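Local coordinates for hypothetical conserved protein (Geobacillus kaustophilus, PDB 2QYH), which is of unknown function but belongs to the haloacid dehalogenase-like hydrolases, and so may be a magnesium-dependent phosphatase, at residues D[80-85]-D[144-149]; D[85-90]-D[163-168]. All coordinates share one frame; numbering follows the deposited sequence.

Interaction 1 (D[80-85]-D[144-149]); sequences QPLRRE and YQALLF
Pro81 and Tyr144 make the first close pairing, their side chains lying next to each other and pointing the same way. The pyrrolidine CG of Pro81 is 3.8 Å from Tyr144 CE2, while Pro81 CA sits 3.8 Å from CD2 of the same ring. The carbonyl oxygen of Gln80 approaches the ring edge, near its plane, with Gln80 O 3.7 Å from Tyr144 CD2. Although the CB of Tyr144 points away from 80-85, its CG is anti to the carbonyl carbon (chi1 -62°), and the ring beyond comes back beside the incoming chain.

Leu82, which is buried, packs on the backbone that follows. Its CD1 lies 3.7 Å from Tyr144 O, and Leu82 CD2 reaches 3.8 Å from Gln145 CA and 4.3 Å from Ala146 CB. Ala146 is the strand residue whose CB points toward 80-85. Tyr144 and Gln145 both face Met104 as a classic beta bulge where strand 145-148 begins, and the leucine packs against it.

The loose side starts at Arg83, the N-cap position of helix 84-96. Arg83, Arg84 and Glu85 are exposed and do not touch 144-149. Arg83 NH2 and Glu85 OE1, 3.4 Å apart, form a long, weak salt bridge that rests on a poorly ordered glutamate. Gln80 directs its amide elsewhere, OE1 bonding to Tyr78 OH.

Backbone bonds run to third parties, Leu82 with Ile143 and Ala146 with Val177 of the neighbouring strand 174-179. The contact thus joins the chain entering helix 84-96 to an antiparallel sheet, probably that of the cap domain. With no hydrogen bond found between the segments, it rests on van der Waals packing, including carbonyl oxygens against carbon, which implies that shape and burial rather than direct polar pairing hold them together.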
ATOM      1  N   GLN D  80      12.967 -16.686  10.176  1.00 39.01           N
ATOM      2  CA  GLN D  80      14.390 -16.954  10.215  1.00 40.01           C
ATOM      3  C   GLN D  80      15.184 -15.659  10.010  1.00 40.01           C
ATOM      4  O   GLN D  80      15.425 -15.238   8.880  1.00 40.01           O
ATOM      5  CB  GLN D  80      14.743 -17.954   9.117  1.00 52.15           C
ATOM      6  CG  GLN D  80      16.165 -18.469   9.145  1.00 55.15           C
ATOM      7  CD  GLN D  80      16.576 -19.087   7.815  1.00 58.15           C
ATOM      8  OE1 GLN D  80      15.806 -19.828   7.190  1.00 60.15           O
ATOM      9  NE2 GLN D  80      17.797 -18.789   7.378  1.00 57.15           N
ATOM     10  N   PRO D  81      15.579 -14.999  11.107  1.00 35.39           N
ATOM     11  CA  PRO D  81      16.349 -13.758  11.004  1.00 35.39           C
ATOM     12  C   PRO D  81      17.732 -14.071  10.455  1.00 36.39           C
ATOM     13  O   PRO D  81      18.183 -15.219  10.502  1.00 36.39           O
ATOM     14  CB  PRO D  81      16.448 -13.278  12.451  1.00 25.99           C
ATOM     15  CG  PRO D  81      15.272 -13.897  13.118  1.00 25.99           C
ATOM     16  CD  PRO D  81      15.206 -15.270  12.506  1.00 25.99           C
ATOM     17  N   LEU D  82      18.396 -13.051   9.927  1.00 35.40           N
ATOM     18  CA  LEU D  82      19.754 -13.198   9.424  1.00 36.40           C
ATOM     19  C   LEU D  82      20.623 -13.289  10.680  1.00 38.40           C
ATOM     20  O   LEU D  82      20.295 -12.674  11.699  1.00 38.40           O
ATOM     21  CB  LEU D  82      20.139 -11.960   8.616  1.00 34.99           C
ATOM     22  CG  LEU D  82      20.244 -12.046   7.093  1.00 33.99           C
ATOM     23  CD1 LEU D  82      19.260 -13.062   6.515  1.00 32.99           C
ATOM     24  CD2 LEU D  82      20.008 -10.650   6.522  1.00 32.99           C
ATOM     25  N   ARG D  83      21.708 -14.062  10.626  1.00 36.31           N
ATOM     26  CA  ARG D  83      22.609 -14.191  11.779  1.00 39.31           C
ATOM     27  C   ARG D  83      23.238 -12.835  12.088  1.00 40.31           C
ATOM     28  O   ARG D  83      24.050 -12.333  11.304  1.00 39.31           O
ATOM     29  CB  ARG D  83      23.711 -15.211  11.483  1.00 88.01           C
ATOM     30  CG  ARG D  83      23.206 -16.636  11.370  1.00 91.01           C
ATOM     31  CD  ARG D  83      24.296 -17.581  10.905  1.00 92.01           C
ATOM     32  NE  ARG D  83      25.497 -17.484  11.731  1.00 99.01           N
ATOM     33  CZ  ARG D  83      26.628 -18.135  11.475  1.00100.01           C
ATOM     34  NH1 ARG D  83      26.710 -18.932  10.418  1.00100.01           N
ATOM     35  NH2 ARG D  83      27.679 -17.982  12.271  1.00100.04           N
ATOM     36  N   ARG D  84      22.865 -12.250  13.226  1.00 40.69           N
ATOM     37  CA  ARG D  84      23.374 -10.936  13.616  1.00 42.69           C
ATOM     38  C   ARG D  84      24.896 -10.847  13.517  1.00 42.69           C
ATOM     39  O   ARG D  84      25.445  -9.854  13.032  1.00 42.69           O
ATOM     40  CB  ARG D  84      22.925 -10.590  15.033  1.00 77.20           C
ATOM     41  CG  ARG D  84      23.195  -9.146  15.403  1.00 79.20           C
ATOM     42  CD  ARG D  84      22.667  -8.816  16.779  1.00 80.20           C
ATOM     43  NE  ARG D  84      23.189  -9.743  17.776  1.00 85.20           N
ATOM     44  CZ  ARG D  84      23.053  -9.587  19.088  1.00 88.20           C
ATOM     45  NH1 ARG D  84      22.409  -8.531  19.572  1.00 89.20           N
ATOM     46  NH2 ARG D  84      23.565 -10.488  19.919  1.00 88.20           N
ATOM     47  N   GLU D  85      25.567 -11.893  13.984  1.00 59.92           N
ATOM     48  CA  GLU D  85      27.023 -11.968  13.945  1.00 60.92           C
ATOM     49  C   GLU D  85      27.526 -11.656  12.534  1.00 60.92           C
ATOM     50  O   GLU D  85      28.350 -10.761  12.331  1.00 60.92           O
ATOM     51  CB  GLU D  85      27.463 -13.377  14.344  1.00100.97           C
ATOM     52  CG  GLU D  85      28.952 -13.641  14.252  1.00100.97           C
ATOM     53  CD  GLU D  85      29.256 -15.111  14.035  1.00100.97           C
ATOM     54  OE1 GLU D  85      28.674 -15.950  14.756  1.00100.97           O
ATOM     55  OE2 GLU D  85      30.077 -15.424  13.146  1.00100.97           O
ATOM     56  N   TYR D 144      15.474  -9.710   8.516  1.00 32.42           N
ATOM     57  CA  TYR D 144      15.162 -10.896   7.729  1.00 31.42           C
ATOM     58  C   TYR D 144      15.805 -10.883   6.358  1.00 31.42           C
ATOM     59  O   TYR D 144      15.890 -11.916   5.689  1.00 30.42           O
ATOM     60  CB  TYR D 144      13.651 -11.055   7.588  1.00 34.99           C
ATOM     61  CG  TYR D 144      12.960 -11.244   8.912  1.00 33.99           C
ATOM     62  CD1 TYR D 144      12.275 -10.191   9.523  1.00 33.99           C
ATOM     63  CD2 TYR D 144      13.031 -12.462   9.584  1.00 32.99           C
ATOM     64  CE1 TYR D 144      11.679 -10.351  10.773  1.00 32.99           C
ATOM     65  CE2 TYR D 144      12.443 -12.632  10.835  1.00 32.99           C
ATOM     66  CZ  TYR D 144      11.770 -11.576  11.423  1.00 33.99           C
ATOM     67  OH  TYR D 144      11.196 -11.749  12.662  1.00 33.99           O
ATOM     68  N   GLN D 145      16.276  -9.716   5.952  1.00 30.31           N
ATOM     69  CA  GLN D 145      16.895  -9.574   4.651  1.00 31.31           C
ATOM     70  C   GLN D 145      17.575  -8.219   4.635  1.00 31.31           C
ATOM     71  O   GLN D 145      17.181  -7.310   5.371  1.00 31.31           O
ATOM     72  CB  GLN D 145      15.816  -9.659   3.571  1.00 36.72           C
ATOM     73  CG  GLN D 145      16.318  -9.704   2.152  1.00 36.72           C
ATOM     74  CD  GLN D 145      15.212 -10.057   1.173  1.00 38.72           C
ATOM     75  OE1 GLN D 145      14.606 -11.130   1.267  1.00 38.72           O
ATOM     76  NE2 GLN D 145      14.941  -9.156   0.225  1.00 39.72           N
ATOM     77  N   ALA D 146      18.608  -8.083   3.816  1.00 38.39           N
ATOM     78  CA  ALA D 146      19.320  -6.820   3.740  1.00 38.39           C
ATOM     79  C   ALA D 146      19.643  -6.505   2.298  1.00 39.39           C
ATOM     80  O   ALA D 146      19.450  -7.339   1.408  1.00 39.39           O
ATOM     81  CB  ALA D 146      20.601  -6.883   4.574  1.00 23.70           C
ATOM     82  N   LEU D 147      20.127  -5.289   2.078  1.00 42.59           N
ATOM     83  CA  LEU D 147      20.489  -4.835   0.749  1.00 43.59           C
ATOM     84  C   LEU D 147      21.916  -4.321   0.770  1.00 43.59           C
ATOM     85  O   LEU D 147      22.284  -3.519   1.632  1.00 44.59           O
ATOM     86  CB  LEU D 147      19.547  -3.719   0.302  1.00 44.40           C
ATOM     87  CG  LEU D 147      18.095  -4.101   0.011  1.00 44.40           C
ATOM     88  CD1 LEU D 147      17.254  -2.845  -0.084  1.00 43.40           C
ATOM     89  CD2 LEU D 147      18.016  -4.902  -1.286  1.00 44.40           C
ATOM     90  N   LEU D 148      22.720  -4.804  -0.171  1.00 39.24           N
ATOM     91  CA  LEU D 148      24.108  -4.375  -0.286  1.00 40.24           C
ATOM     92  C   LEU D 148      24.187  -3.521  -1.531  1.00 41.24           C
ATOM     93  O   LEU D 148      23.736  -3.935  -2.602  1.00 41.24           O
ATOM     94  CB  LEU D 148      25.041  -5.576  -0.439  1.00 41.59           C
ATOM     95  CG  LEU D 148      26.520  -5.242  -0.663  1.00 41.59           C
ATOM     96  CD1 LEU D 148      27.082  -4.530   0.558  1.00 41.59           C
ATOM     97  CD2 LEU D 148      27.291  -6.516  -0.925  1.00 42.59           C
ATOM     98  N   PHE D 149      24.749  -2.328  -1.399  1.00 63.14           N
ATOM     99  CA  PHE D 149      24.852  -1.454  -2.548  1.00 64.14           C
ATOM    100  C   PHE D 149      26.261  -1.385  -3.111  1.00 65.14           C
ATOM    101  O   PHE D 149      27.146  -0.728  -2.557  1.00 65.14           O
ATOM    102  CB  PHE D 149      24.331  -0.067  -2.195  1.00 44.28           C
ATOM    103  CG  PHE D 149      22.893  -0.066  -1.774  1.00 44.28           C
ATOM    104  CD1 PHE D 149      22.536  -0.405  -0.475  1.00 45.28           C
ATOM    105  CD2 PHE D 149      21.887   0.216  -2.695  1.00 44.28           C
ATOM    106  CE1 PHE D 149      21.200  -0.466  -0.096  1.00 44.28           C
ATOM    107  CE2 PHE D 149      20.550   0.158  -2.328  1.00 45.28           C
ATOM    108  CZ  PHE D 149      20.204  -0.185  -1.025  1.00 45.28           C
TER

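Interaction 2 (D[85-90]-D[163-168]); sequences EKVRAL and PEFRFV
Lys86 meets Phe165 and Glu164, and its side chain can be traced atom by atom. Lys86 CB is 3.5 Å from Phe165 CZ, approaching the ring obliquely. CG meets the aliphatic part of the acid, with Lys86 CG 3.6 Å from Glu164 CG. The chain bends at chi2 (-60°), which sets CD beside both CG and CD of Glu164. Lys86 CE is then 3.4 Å from Glu164 OE1, and the two side chains cross at about a right angle. At the tip, Lys86 NZ makes a long salt bridge to Glu164 OE1 (3.9 Å) and another to Glu85 OE2 (3.6 Å), the latter less certain because Glu85 is poorly ordered.

Beside the ion pairs, Leu90 CD1 is 3.5 Å from Phe165 CD2 and also touches the Phe167 ring, and Val87 CG2 is 4.1 Å from Phe165 CZ. The backbone nitrogen of Val87 stands at the Phe165 edge, in plane. Val177 of strand 174-179 touches Leu90 and both phenylalanines.

Helix 84-96 thus packs on strand 165-171, an outer strand of the antiparallel sheet within this chain, crossing at -50° between the short axes. The chemistry implies an apolar interface bordered by a loose ion-pair network.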
ATOM      1  N   GLU D  85      25.567 -11.893  13.984  1.00 59.92           N
ATOM      2  CA  GLU D  85      27.023 -11.968  13.945  1.00 60.92           C
ATOM      3  C   GLU D  85      27.526 -11.656  12.534  1.00 60.92           C
ATOM      4  O   GLU D  85      28.350 -10.761  12.331  1.00 60.92           O
ATOM      5  CB  GLU D  85      27.463 -13.377  14.344  1.00100.97           C
ATOM      6  CG  GLU D  85      28.952 -13.641  14.252  1.00100.97           C
ATOM      7  CD  GLU D  85      29.256 -15.111  14.035  1.00100.97           C
ATOM      8  OE1 GLU D  85      28.674 -15.950  14.756  1.00100.97           O
ATOM      9  OE2 GLU D  85      30.077 -15.424  13.146  1.00100.97           O
ATOM     10  N   LYS D  86      27.017 -12.407  11.563  1.00 53.55           N
ATOM     11  CA  LYS D  86      27.412 -12.234  10.175  1.00 53.55           C
ATOM     12  C   LYS D  86      26.936 -10.918   9.573  1.00 53.55           C
ATOM     13  O   LYS D  86      27.600 -10.360   8.696  1.00 53.55           O
ATOM     14  CB  LYS D  86      26.916 -13.417   9.345  1.00 55.20           C
ATOM     15  CG  LYS D  86      27.602 -14.732   9.704  1.00 55.20           C
ATOM     16  CD  LYS D  86      29.105 -14.644   9.476  1.00 56.20           C
ATOM     17  CE  LYS D  86      29.839 -15.885   9.970  1.00 57.20           C
ATOM     18  NZ  LYS D  86      31.318 -15.758   9.805  1.00 57.20           N
ATOM     19  N   VAL D  87      25.793 -10.420  10.035  1.00 57.87           N
ATOM     20  CA  VAL D  87      25.284  -9.148   9.533  1.00 57.87           C
ATOM     21  C   VAL D  87      26.277  -8.049   9.917  1.00 57.87           C
ATOM     22  O   VAL D  87      26.593  -7.175   9.108  1.00 57.87           O
ATOM     23  CB  VAL D  87      23.883  -8.810  10.122  1.00 42.08           C
ATOM     24  CG1 VAL D  87      23.476  -7.402   9.732  1.00 41.08           C
ATOM     25  CG2 VAL D  87      22.845  -9.799   9.602  1.00 42.08           C
ATOM     26  N   ARG D  88      26.779  -8.107  11.150  1.00 53.08           N
ATOM     27  CA  ARG D  88      27.744  -7.121  11.631  1.00 53.08           C
ATOM     28  C   ARG D  88      29.036  -7.136  10.811  1.00 53.08           C
ATOM     29  O   ARG D  88      29.535  -6.080  10.423  1.00 53.08           O
ATOM     30  CB  ARG D  88      28.075  -7.371  13.101  1.00 55.42           C
ATOM     31  CG  ARG D  88      28.961  -6.300  13.698  1.00 55.42           C
ATOM     32  CD  ARG D  88      29.307  -6.584  15.150  1.00 57.42           C
ATOM     33  NE  ARG D  88      28.119  -6.820  15.965  1.00 59.42           N
ATOM     34  CZ  ARG D  88      27.721  -8.023  16.370  1.00 60.42           C
ATOM     35  NH1 ARG D  88      28.423  -9.103  16.035  1.00 60.42           N
ATOM     36  NH2 ARG D  88      26.623  -8.152  17.110  1.00 60.42           N
ATOM     37  N   ALA D  89      29.573  -8.326  10.548  1.00 50.18           N
ATOM     38  CA  ALA D  89      30.803  -8.460   9.763  1.00 50.18           C
ATOM     39  C   ALA D  89      30.631  -7.895   8.355  1.00 51.18           C
ATOM     40  O   ALA D  89      31.467  -7.123   7.878  1.00 51.18           O
ATOM     41  CB  ALA D  89      31.226  -9.935   9.681  1.00 20.63           C
ATOM     42  N   LEU D  90      29.546  -8.291   7.693  1.00 47.37           N
ATOM     43  CA  LEU D  90      29.253  -7.832   6.340  1.00 47.37           C
ATOM     44  C   LEU D  90      29.170  -6.307   6.293  1.00 48.37           C
ATOM     45  O   LEU D  90      29.658  -5.682   5.354  1.00 47.37           O
ATOM     46  CB  LEU D  90      27.928  -8.428   5.856  1.00 63.19           C
ATOM     47  CG  LEU D  90      27.791  -8.732   4.360  1.00 63.19           C
ATOM     48  CD1 LEU D  90      26.362  -9.147   4.063  1.00 63.19           C
ATOM     49  CD2 LEU D  90      28.166  -7.522   3.529  1.00 63.19           C
ATOM     50  N   PRO D 163      29.724 -17.108   2.726  1.00 55.18           N
ATOM     51  CA  PRO D 163      28.946 -18.219   2.176  1.00 54.18           C
ATOM     52  C   PRO D 163      27.663 -18.491   2.964  1.00 53.18           C
ATOM     53  O   PRO D 163      26.835 -19.295   2.540  1.00 54.18           O
ATOM     54  CB  PRO D 163      29.932 -19.387   2.228  1.00 45.25           C
ATOM     55  CG  PRO D 163      30.795 -19.044   3.417  1.00 45.25           C
ATOM     56  CD  PRO D 163      31.038 -17.573   3.207  1.00 46.25           C
ATOM     57  N   GLU D 164      27.504 -17.827   4.109  1.00 51.44           N
ATOM     58  CA  GLU D 164      26.301 -18.005   4.919  1.00 51.44           C
ATOM     59  C   GLU D 164      25.163 -17.134   4.394  1.00 50.44           C
ATOM     60  O   GLU D 164      24.018 -17.241   4.843  1.00 50.44           O
ATOM     61  CB  GLU D 164      26.568 -17.692   6.397  1.00 52.11           C
ATOM     62  CG  GLU D 164      27.596 -16.619   6.650  1.00 53.11           C
ATOM     63  CD  GLU D 164      29.009 -17.163   6.609  1.00 55.11           C
ATOM     64  OE1 GLU D 164      29.315 -18.057   7.426  1.00 54.11           O
ATOM     65  OE2 GLU D 164      29.806 -16.702   5.766  1.00 57.11           O
ATOM     66  N   PHE D 165      25.491 -16.266   3.443  1.00 40.40           N
ATOM     67  CA  PHE D 165      24.495 -15.405   2.819  1.00 38.40           C
ATOM     68  C   PHE D 165      24.452 -15.726   1.328  1.00 38.40           C
ATOM     69  O   PHE D 165      25.360 -16.364   0.799  1.00 39.40           O
ATOM     70  CB  PHE D 165      24.848 -13.926   2.977  1.00 36.58           C
ATOM     71  CG  PHE D 165      24.773 -13.422   4.383  1.00 35.58           C
ATOM     72  CD1 PHE D 165      23.757 -13.838   5.236  1.00 34.58           C
ATOM     73  CD2 PHE D 165      25.694 -12.486   4.844  1.00 33.58           C
ATOM     74  CE1 PHE D 165      23.657 -13.329   6.531  1.00 34.58           C
ATOM     75  CE2 PHE D 165      25.602 -11.973   6.130  1.00 33.58           C
ATOM     76  CZ  PHE D 165      24.577 -12.397   6.976  1.00 34.58           C
ATOM     77  N   ARG D 166      23.390 -15.293   0.660  1.00 43.05           N
ATOM     78  CA  ARG D 166      23.255 -15.492  -0.775  1.00 42.05           C
ATOM     79  C   ARG D 166      22.982 -14.125  -1.383  1.00 42.05           C
ATOM     80  O   ARG D 166      21.990 -13.479  -1.051  1.00 43.05           O
ATOM     81  CB  ARG D 166      22.099 -16.434  -1.097  1.00 38.11           C
ATOM     82  CG  ARG D 166      21.739 -16.486  -2.582  1.00 37.11           C
ATOM     83  CD  ARG D 166      22.753 -17.248  -3.436  1.00 35.11           C
ATOM     84  NE  ARG D 166      22.984 -18.592  -2.916  1.00 36.11           N
ATOM     85  CZ  ARG D 166      24.009 -18.920  -2.133  1.00 35.11           C
ATOM     86  NH1 ARG D 166      24.905 -18.001  -1.796  1.00 32.11           N
ATOM     87  NH2 ARG D 166      24.112 -20.153  -1.654  1.00 35.11           N
ATOM     88  N   PHE D 167      23.872 -13.675  -2.258  1.00 45.41           N
ATOM     89  CA  PHE D 167      23.706 -12.380  -2.894  1.00 45.41           C
ATOM     90  C   PHE D 167      23.037 -12.551  -4.257  1.00 45.41           C
ATOM     91  O   PHE D 167      23.588 -13.190  -5.154  1.00 45.41           O
ATOM     92  CB  PHE D 167      25.070 -11.694  -3.031  1.00 36.14           C
ATOM     93  CG  PHE D 167      25.787 -11.511  -1.719  1.00 36.14           C
ATOM     94  CD1 PHE D 167      26.437 -12.577  -1.111  1.00 33.14           C
ATOM     95  CD2 PHE D 167      25.760 -10.282  -1.057  1.00 34.14           C
ATOM     96  CE1 PHE D 167      27.043 -12.425   0.136  1.00 34.14           C
ATOM     97  CE2 PHE D 167      26.364 -10.122   0.191  1.00 34.14           C
ATOM     98  CZ  PHE D 167      27.003 -11.191   0.789  1.00 35.14           C
ATOM     99  N   VAL D 168      21.837 -11.992  -4.393  1.00 35.68           N
ATOM    100  CA  VAL D 168      21.072 -12.075  -5.633  1.00 35.68           C
ATOM    101  C   VAL D 168      20.842 -10.661  -6.151  1.00 36.68           C
ATOM    102  O   VAL D 168      20.109  -9.877  -5.542  1.00 37.68           O
ATOM    103  CB  VAL D 168      19.705 -12.756  -5.397  1.00 33.65           C
ATOM    104  CG1 VAL D 168      18.956 -12.920  -6.716  1.00 33.65           C
ATOM    105  CG2 VAL D 168      19.909 -14.103  -4.720  1.00 33.65           C
TER

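Interactions 1 and 2 adjoin, their centres about 7 Å apart. Helix 84-96 serves both, and both reach the same antiparallel sheet, whose strand 174-179 lies between 145-148 and 165-171. Leu82 joins the two contacts: Leu82 CB is 3.6 Å from Val87 CG2 and Leu82 CG 3.7 Å from Phe165 CE1. A second junction is Leu148 CD2 against Phe167 CE2, 3.9 Å apart. This helix-on-sheet unit is consistent with the cap domain of Cof-type HAD hydrolases. In interaction 1 the Gln145 side chain lies about 4 Å from a bound glycerol, probably a crystallisation additive, which may mark a pocket.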